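PDB 3CTD: putative ATPase, AAA family from Prochlorococcus marinus subsp. pastoris str. CCMP1986, which probably acts as a DNA-dependent ATPase of the RarA/MGS1/WRNIP1 subfamily in the response to stalled replication, seen here as its C-terminal part without the ATPase module. Local coordinates for the interface of chains A and B. Sequence-based numbering; all coordinates share one arbitrary frame. Chains: chain A/B, Putative ATPase, AAA family.

Contact 1: the interface of chains A and B. Residues chain A 52-53, 55-57; chain B 135, 139, 173-175, 178, 183.
A:Tyr56, on helix 51-63, pushes its phenol ring among B:Ile139, B:Leu174, B:Pro175 and B:Leu178 and buries more surface than any other residue here, 81 Å². The construct is the C-terminal part of a RarA-type AAA+ ATPase, largely the MgsA C-terminal region, and here one copy's helix is embraced by helix 131-139 and the loops around residues 173-183 of the other. With CG anti to the backbone N (chi1 179°), the ring of A:Tyr56 points away from its own helix into chain B. The delta-methyl CD1 of B:Ile139 lies over one face of A:Tyr56, 3.8 Å from the ring centroid, a CH-pi contact. From the side of the ring away from B:Ile139 come B:Leu178, at about a right angle with its CD1 3.7 Å from CE1 of A:Tyr56, and B:Pro175, tip to tip with CD against CE2. Nearer the root of the side chain, CD2 of B:Leu174 packs on CB of A:Tyr56 at 3.7 Å, and CG of the same leucine rests against the methyl of A:Ala53.

B:Phe183 works in two ways. Its backbone N donates to the carboxylate oxygen OD1 of A:Asp52 at 2.6 Å, arriving from above the carboxylate plane and 46° out of it; its ring, capped on one face by the methyl of B:Ala135, leans obliquely toward CB of A:Tyr56. One turn along the helix from A:Ala53, the indole N-H of A:Trp57 gives a straight bond to the backbone O of B:Tyr173, NE1 to O 2.7 Å, with the oxygen close to the ring plane. A:Tyr56 CD2 lies 3.7 Å above the plane of the A:Trp57 indole, over its centre.

Contact 2: the interface of chains A and B. Residues chain A 97, 100, 111-112, 115; chain B 76-77, 79-80, 91.
Helix 110-122 of chain A, backed by helix 90-104 of the same chain, packs against helix 68-83 and the start of helix 90-104 of chain B. A:Phe112 and B:Cys80 carry much of the contact. The phenyl ring of A:Phe112 presents its edge to helix 68-83: SG of B:Cys80 lies in the ring plane, 3.4 Å from CD1, and the peptide joining B:Leu76 to B:Ile77 meets the same rim near CZ. One face is covered within chain A by CB of A:Ala100, 3.6 Å above the plane of the A:Phe112 ring and over its centre, and CD1 of B:Ile91 reaches CE1 of A:Phe112 at 3.7 Å. An alanine in place of A:Phe112 would probably open a gap between the helices, leaving B:Cys80 SG and B:Ile91 CD1 without their aromatic partner.

A:Gln115, with CG anti to the backbone N (chi1 156°) and the chain extended beyond it, lays its amide beside B:Cys80. The thiol SG of B:Cys80 makes a weak hydrogen bond to OE1 of A:Gln115 at 3.3 Å, while NE2 approaches CG2 of B:Ile91. NE2 of A:Gln115 also hydrogen-bonds water 1 at 3.2 Å, and the water in turn bonds the backbone O of B:Ala79 and the backbone N of B:Ile91, bridging the side chain to two backbone groups of chain B. The site lies at the seam between the helical bodies of the two copies.

Contact 1: the interface of chains A and B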
ATOM      1  N   ASP A  52      -2.727   5.597  24.890  1.00 27.63           N
ATOM      2  CA  ASP A  52      -3.091   4.839  26.092  1.00 30.31           C
ATOM      3  C   ASP A  52      -4.597   4.780  26.284  1.00 27.06           C
ATOM      4  O   ASP A  52      -5.136   3.718  26.543  1.00 25.89           O
ATOM      5  CB  ASP A  52      -2.374   5.397  27.335  1.00 30.83           C
ATOM      6  CG  ASP A  52      -0.862   5.304  27.192  1.00 34.43           C
ATOM      7  OD1 ASP A  52      -0.329   4.177  27.144  1.00 35.77           O
ATOM      8  OD2 ASP A  52      -0.220   6.353  27.042  1.00 35.13           O
ATOM      9  N   ALA A  53      -5.259   5.931  26.141  1.00 28.60           N
ATOM     10  CA  ALA A  53      -6.695   6.013  26.251  1.00 26.02           C
ATOM     11  C   ALA A  53      -7.323   5.236  25.104  1.00 25.83           C
ATOM     12  O   ALA A  53      -8.264   4.490  25.323  1.00 27.71           O
ATOM     13  CB  ALA A  53      -7.124   7.466  26.227  1.00 31.36           C
ATOM     14  N   LEU A  55      -6.225   2.541  23.692  1.00 29.75           N
ATOM     15  CA  LEU A  55      -6.205   1.098  24.013  1.00 31.13           C
ATOM     16  C   LEU A  55      -7.223   0.828  25.097  1.00 33.22           C
ATOM     17  O   LEU A  55      -7.986  -0.155  25.057  1.00 33.21           O
ATOM     18  CB  LEU A  55      -4.830   0.618  24.451  1.00 31.09           C
ATOM     19  CG  LEU A  55      -3.759   0.664  23.369  1.00 31.44           C
ATOM     20  CD1 LEU A  55      -2.455   0.531  24.011  1.00 30.82           C
ATOM     21  CD2 LEU A  55      -3.964  -0.473  22.331  1.00 30.71           C
ATOM     22  N   TYR A  56      -7.278   1.742  26.046  1.00 31.07           N
ATOM     23  CA  TYR A  56      -8.207   1.558  27.135  1.00 34.42           C
ATOM     24  C   TYR A  56      -9.626   1.444  26.622  1.00 34.10           C
ATOM     25  O   TYR A  56     -10.295   0.444  26.918  1.00 35.11           O
ATOM     26  CB  TYR A  56      -8.064   2.658  28.168  1.00 33.83           C
ATOM     27  CG  TYR A  56      -9.013   2.516  29.290  1.00 37.36           C
ATOM     28  CD1 TYR A  56      -8.712   1.688  30.372  1.00 36.62           C
ATOM     29  CD2 TYR A  56     -10.220   3.243  29.289  1.00 37.63           C
ATOM     30  CE1 TYR A  56      -9.599   1.558  31.424  1.00 38.65           C
ATOM     31  CE2 TYR A  56     -11.128   3.101  30.290  1.00 37.02           C
ATOM     32  CZ  TYR A  56     -10.811   2.269  31.370  1.00 40.24           C
ATOM     33  OH  TYR A  56     -11.700   2.177  32.398  1.00 41.79           O
ATOM     34  N   TRP A  57     -10.098   2.424  25.843  1.00 30.33           N
ATOM     35  CA  TRP A  57     -11.464   2.293  25.272  1.00 29.91           C
ATOM     36  C   TRP A  57     -11.579   1.085  24.342  1.00 32.15           C
ATOM     37  O   TRP A  57     -12.584   0.381  24.375  1.00 31.27           O
ATOM     38  CB  TRP A  57     -11.969   3.583  24.621  1.00 29.02           C
ATOM     39  CG  TRP A  57     -11.937   4.713  25.663  1.00 34.30           C
ATOM     40  CD1 TRP A  57     -11.133   5.816  25.653  1.00 31.97           C
ATOM     41  CD2 TRP A  57     -12.706   4.787  26.891  1.00 31.24           C
ATOM     42  NE1 TRP A  57     -11.366   6.580  26.775  1.00 35.63           N
ATOM     43  CE2 TRP A  57     -12.316   5.971  27.556  1.00 32.78           C
ATOM     44  CE3 TRP A  57     -13.662   3.960  27.494  1.00 29.34           C
ATOM     45  CZ2 TRP A  57     -12.844   6.353  28.807  1.00 30.33           C
ATOM     46  CZ3 TRP A  57     -14.215   4.354  28.744  1.00 31.42           C
ATOM     47  CH2 TRP A  57     -13.783   5.526  29.386  1.00 32.07           C
TER
ATOM     48  N   ALA B 135      -4.084  -2.989  28.912  1.00 46.84           N
ATOM     49  CA  ALA B 135      -5.285  -2.208  29.140  1.00 44.56           C
ATOM     50  C   ALA B 135      -6.485  -3.112  29.417  1.00 46.44           C
ATOM     51  O   ALA B 135      -7.352  -2.769  30.206  1.00 43.75           O
ATOM     52  CB  ALA B 135      -5.555  -1.289  27.964  1.00 41.37           C
ATOM     53  N   ILE B 139      -9.086  -3.124  32.613  1.00 55.10           N
ATOM     54  CA  ILE B 139     -10.538  -3.132  32.498  1.00 51.14           C
ATOM     55  C   ILE B 139     -11.064  -4.235  33.401  1.00 57.83           C
ATOM     56  O   ILE B 139     -12.035  -4.044  34.120  1.00 59.73           O
ATOM     57  CB  ILE B 139     -11.005  -3.415  31.038  1.00 49.29           C
ATOM     58  CG1 ILE B 139     -10.635  -2.255  30.120  1.00 48.25           C
ATOM     59  CG2 ILE B 139     -12.488  -3.759  30.971  1.00 44.19           C
ATOM     60  CD1 ILE B 139     -11.483  -1.031  30.365  1.00 50.73           C
ATOM     61  N   TYR B 173      -8.656  12.004  28.330  1.00 30.01           N
ATOM     62  CA  TYR B 173      -9.125  10.931  27.460  1.00 27.90           C
ATOM     63  C   TYR B 173      -9.332   9.640  28.216  1.00 32.24           C
ATOM     64  O   TYR B 173     -10.086   8.737  27.799  1.00 33.05           O
ATOM     65  CB  TYR B 173      -8.189  10.761  26.246  1.00 24.71           C
ATOM     66  CG  TYR B 173      -8.247  11.993  25.327  1.00 25.92           C
ATOM     67  CD1 TYR B 173      -9.454  12.389  24.747  1.00 27.42           C
ATOM     68  CD2 TYR B 173      -7.119  12.755  25.054  1.00 20.07           C
ATOM     69  CE1 TYR B 173      -9.537  13.518  23.931  1.00 24.53           C
ATOM     70  CE2 TYR B 173      -7.177  13.873  24.240  1.00 21.03           C
ATOM     71  CZ  TYR B 173      -8.401  14.260  23.691  1.00 26.88           C
ATOM     72  OH  TYR B 173      -8.519  15.401  22.908  1.00 25.45           O
ATOM     73  N   LEU B 174      -8.682   9.549  29.366  1.00 38.60           N
ATOM     74  CA  LEU B 174      -8.843   8.382  30.245  1.00 40.50           C
ATOM     75  C   LEU B 174      -9.740   8.832  31.374  1.00 34.78           C
ATOM     76  O   LEU B 174      -9.818  10.017  31.666  1.00 38.23           O
ATOM     77  CB  LEU B 174      -7.488   7.948  30.820  1.00 39.65           C
ATOM     78  CG  LEU B 174      -6.626   7.068  29.922  1.00 41.49           C
ATOM     79  CD1 LEU B 174      -5.115   7.298  30.197  1.00 43.23           C
ATOM     80  CD2 LEU B 174      -6.997   5.640  30.099  1.00 40.05           C
ATOM     81  N   PRO B 175     -10.396   7.893  32.044  1.00 36.43           N
ATOM     82  CA  PRO B 175     -11.079   8.331  33.286  1.00 34.49           C
ATOM     83  C   PRO B 175     -10.091   8.973  34.273  1.00 39.22           C
ATOM     84  O   PRO B 175      -8.908   8.612  34.277  1.00 39.73           O
ATOM     85  CB  PRO B 175     -11.613   7.031  33.868  1.00 34.53           C
ATOM     86  CG  PRO B 175     -11.587   5.992  32.649  1.00 34.37           C
ATOM     87  CD  PRO B 175     -10.402   6.429  31.836  1.00 31.23           C
ATOM     88  N   LEU B 178      -7.267   7.316  36.379  1.00 49.36           N
ATOM     89  CA  LEU B 178      -6.382   6.517  35.582  1.00 48.73           C
ATOM     90  C   LEU B 178      -5.425   7.406  34.823  1.00 53.57           C
ATOM     91  O   LEU B 178      -4.479   6.928  34.212  1.00 55.62           O
ATOM     92  CB  LEU B 178      -7.180   5.635  34.633  1.00 49.68           C
ATOM     93  CG  LEU B 178      -7.762   4.387  35.301  1.00 50.03           C
ATOM     94  CD1 LEU B 178      -8.605   3.657  34.336  1.00 46.71           C
ATOM     95  CD2 LEU B 178      -6.646   3.464  35.841  1.00 50.12           C
ATOM     96  N   PHE B 183      -0.077   2.424  29.078  1.00 43.93           N
ATOM     97  CA  PHE B 183      -0.215   1.069  28.536  1.00 44.30           C
ATOM     98  C   PHE B 183       0.753   0.763  27.400  1.00 43.24           C
ATOM     99  O   PHE B 183       1.215  -0.373  27.266  1.00 44.36           O
ATOM    100  CB  PHE B 183      -1.638   0.801  28.073  1.00 42.30           C
ATOM    101  CG  PHE B 183      -2.654   0.887  29.173  1.00 42.48           C
ATOM    102  CD1 PHE B 183      -2.637  -0.016  30.237  1.00 46.56           C
ATOM    103  CD2 PHE B 183      -3.629   1.872  29.150  1.00 40.78           C
ATOM    104  CE1 PHE B 183      -3.588   0.067  31.262  1.00 46.27           C
ATOM    105  CE2 PHE B 183      -4.567   1.961  30.140  1.00 42.00           C
ATOM    106  CZ  PHE B 183      -4.562   1.059  31.198  1.00 44.73           C
TER

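Contact 2: the interface of chains A and B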
ATOM      1  N   CYS A  97      -5.437  -3.969   7.848  1.00 30.19           N
ATOM      2  CA  CYS A  97      -5.838  -4.563   9.122  1.00 32.46           C
ATOM      3  C   CYS A  97      -7.250  -5.141   9.110  1.00 33.35           C
ATOM      4  O   CYS A  97      -7.428  -6.170   9.753  1.00 37.60           O
ATOM      5  CB  CYS A  97      -5.698  -3.608  10.317  1.00 33.94           C
ATOM      6  SG  CYS A  97      -4.029  -3.051  10.665  1.00 30.22           S
ATOM      7  N   ALA A 100      -7.216  -8.454   7.071  1.00 36.15           N
ATOM      8  CA  ALA A 100      -6.514  -9.464   7.818  1.00 33.19           C
ATOM      9  C   ALA A 100      -7.459  -9.965   8.862  1.00 36.13           C
ATOM     10  O   ALA A 100      -7.527 -11.162   9.107  1.00 42.31           O
ATOM     11  CB  ALA A 100      -5.281  -8.893   8.464  1.00 29.18           C
ATOM     12  N   PHE A 111      -4.788  -8.281  17.484  1.00 33.60           N
ATOM     13  CA  PHE A 111      -3.603  -7.565  17.023  1.00 35.35           C
ATOM     14  C   PHE A 111      -3.848  -6.542  15.865  1.00 34.39           C
ATOM     15  O   PHE A 111      -3.193  -5.499  15.810  1.00 37.46           O
ATOM     16  CB  PHE A 111      -2.500  -8.569  16.656  1.00 34.93           C
ATOM     17  CG  PHE A 111      -1.869  -9.217  17.839  1.00 38.86           C
ATOM     18  CD1 PHE A 111      -1.105  -8.447  18.748  1.00 41.59           C
ATOM     19  CD2 PHE A 111      -2.016 -10.603  18.063  1.00 37.41           C
ATOM     20  CE1 PHE A 111      -0.500  -9.045  19.886  1.00 41.95           C
ATOM     21  CE2 PHE A 111      -1.444 -11.209  19.173  1.00 36.80           C
ATOM     22  CZ  PHE A 111      -0.675 -10.436  20.102  1.00 41.51           C
ATOM     23  N   PHE A 112      -4.790  -6.837  14.962  1.00 33.51           N
ATOM     24  CA  PHE A 112      -5.095  -5.940  13.836  1.00 32.78           C
ATOM     25  C   PHE A 112      -5.841  -4.708  14.338  1.00 31.53           C
ATOM     26  O   PHE A 112      -5.669  -3.563  13.856  1.00 31.38           O
ATOM     27  CB  PHE A 112      -5.891  -6.688  12.751  1.00 30.00           C
ATOM     28  CG  PHE A 112      -5.235  -7.961  12.330  1.00 30.52           C
ATOM     29  CD1 PHE A 112      -3.890  -7.961  11.966  1.00 33.55           C
ATOM     30  CD2 PHE A 112      -5.926  -9.160  12.355  1.00 30.31           C
ATOM     31  CE1 PHE A 112      -3.250  -9.124  11.614  1.00 34.16           C
ATOM     32  CE2 PHE A 112      -5.313 -10.323  12.015  1.00 30.47           C
ATOM     33  CZ  PHE A 112      -3.960 -10.311  11.627  1.00 35.94           C
ATOM     34  N   GLN A 115      -3.137  -2.768  16.248  1.00 28.82           N
ATOM     35  CA  GLN A 115      -2.207  -2.014  15.382  1.00 29.50           C
ATOM     36  C   GLN A 115      -2.880  -0.795  14.689  1.00 28.97           C
ATOM     37  O   GLN A 115      -2.319   0.280  14.566  1.00 30.10           O
ATOM     38  CB  GLN A 115      -1.459  -2.913  14.372  1.00 28.72           C
ATOM     39  CG  GLN A 115      -0.963  -2.132  13.093  1.00 30.74           C
ATOM     40  CD  GLN A 115       0.242  -2.784  12.464  1.00 33.04           C
ATOM     41  OE1 GLN A 115       0.863  -3.638  13.082  1.00 37.00           O
ATOM     42  NE2 GLN A 115       0.582  -2.397  11.243  1.00 27.00           N
TER
ATOM     43  N   LEU B  76       0.179 -12.962   8.613  1.00 27.85           N
ATOM     44  CA  LEU B  76      -0.551 -11.714   8.810  1.00 31.81           C
ATOM     45  C   LEU B  76      -0.483 -11.355  10.292  1.00 34.51           C
ATOM     46  O   LEU B  76      -0.091 -10.237  10.650  1.00 33.43           O
ATOM     47  CB  LEU B  76      -2.001 -11.788   8.338  1.00 32.63           C
ATOM     48  CG  LEU B  76      -2.270 -11.782   6.816  1.00 36.42           C
ATOM     49  CD1 LEU B  76      -3.699 -12.315   6.524  1.00 32.21           C
ATOM     50  CD2 LEU B  76      -2.041 -10.423   6.136  1.00 35.08           C
ATOM     51  N   ILE B  77      -0.831 -12.319  11.145  1.00 32.53           N
ATOM     52  CA  ILE B  77      -0.669 -12.182  12.594  1.00 32.77           C
ATOM     53  C   ILE B  77       0.714 -11.702  13.032  1.00 34.24           C
ATOM     54  O   ILE B  77       0.840 -10.750  13.788  1.00 35.60           O
ATOM     55  CB  ILE B  77      -0.975 -13.510  13.306  1.00 35.02           C
ATOM     56  CG1 ILE B  77      -2.425 -13.939  12.993  1.00 38.19           C
ATOM     57  CG2 ILE B  77      -0.692 -13.404  14.812  1.00 31.83           C
ATOM     58  CD1 ILE B  77      -2.824 -15.308  13.616  1.00 34.85           C
ATOM     59  N   ALA B  79       2.952 -10.200  11.334  1.00 28.80           N
ATOM     60  CA  ALA B  79       3.163  -8.824  10.888  1.00 28.94           C
ATOM     61  C   ALA B  79       2.659  -7.736  11.862  1.00 29.55           C
ATOM     62  O   ALA B  79       3.124  -6.591  11.843  1.00 27.85           O
ATOM     63  CB  ALA B  79       2.556  -8.637   9.479  1.00 29.94           C
ATOM     64  N   CYS B  80       1.696  -8.067  12.712  1.00 29.84           N
ATOM     65  CA  CYS B  80       1.217  -7.094  13.697  1.00 31.89           C
ATOM     66  C   CYS B  80       1.719  -7.405  15.105  1.00 34.57           C
ATOM     67  O   CYS B  80       1.994  -6.496  15.904  1.00 34.11           O
ATOM     68  CB  CYS B  80      -0.324  -6.971  13.673  1.00 33.31           C
ATOM     69  SG  CYS B  80      -0.874  -6.303  12.060  1.00 37.94           S
ATOM     70  N   ILE B  91       2.164  -5.215   7.340  1.00 25.95           N
ATOM     71  CA  ILE B  91       0.856  -5.844   7.164  1.00 29.91           C
ATOM     72  C   ILE B  91       0.334  -5.588   5.751  1.00 28.91           C
ATOM     73  O   ILE B  91      -0.299  -6.447   5.192  1.00 27.86           O
ATOM     74  CB  ILE B  91      -0.195  -5.474   8.270  1.00 31.62           C
ATOM     75  CG1 ILE B  91      -1.449  -6.318   8.148  1.00 29.00           C
ATOM     76  CG2 ILE B  91      -0.610  -4.015   8.208  1.00 34.12           C
ATOM     77  CD1 ILE B  91      -1.296  -7.650   8.776  1.00 35.47           C
TER
HETATM   78  O   HOH W   1       2.954  -4.238  10.196  1.00 32.85           O

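The centres of the C-alpha atoms of contact 1 and contact 2 lie about 21 Å apart, on one interface between chains A and B. They share no residue and draw on different elements: contact 1 joins helix 51-63 to helix 131-139 and the C-terminal loops, contact 2 brings helices of the two bodies together. Helix 90-104 serves in both chains of contact 2, but through different residues, in keeping with an interface that is not an exact two-fold. Two separated patches would probably limit rocking of one copy on the other. The deposited assembly has four copies, and this pairing may or may not be the biological one.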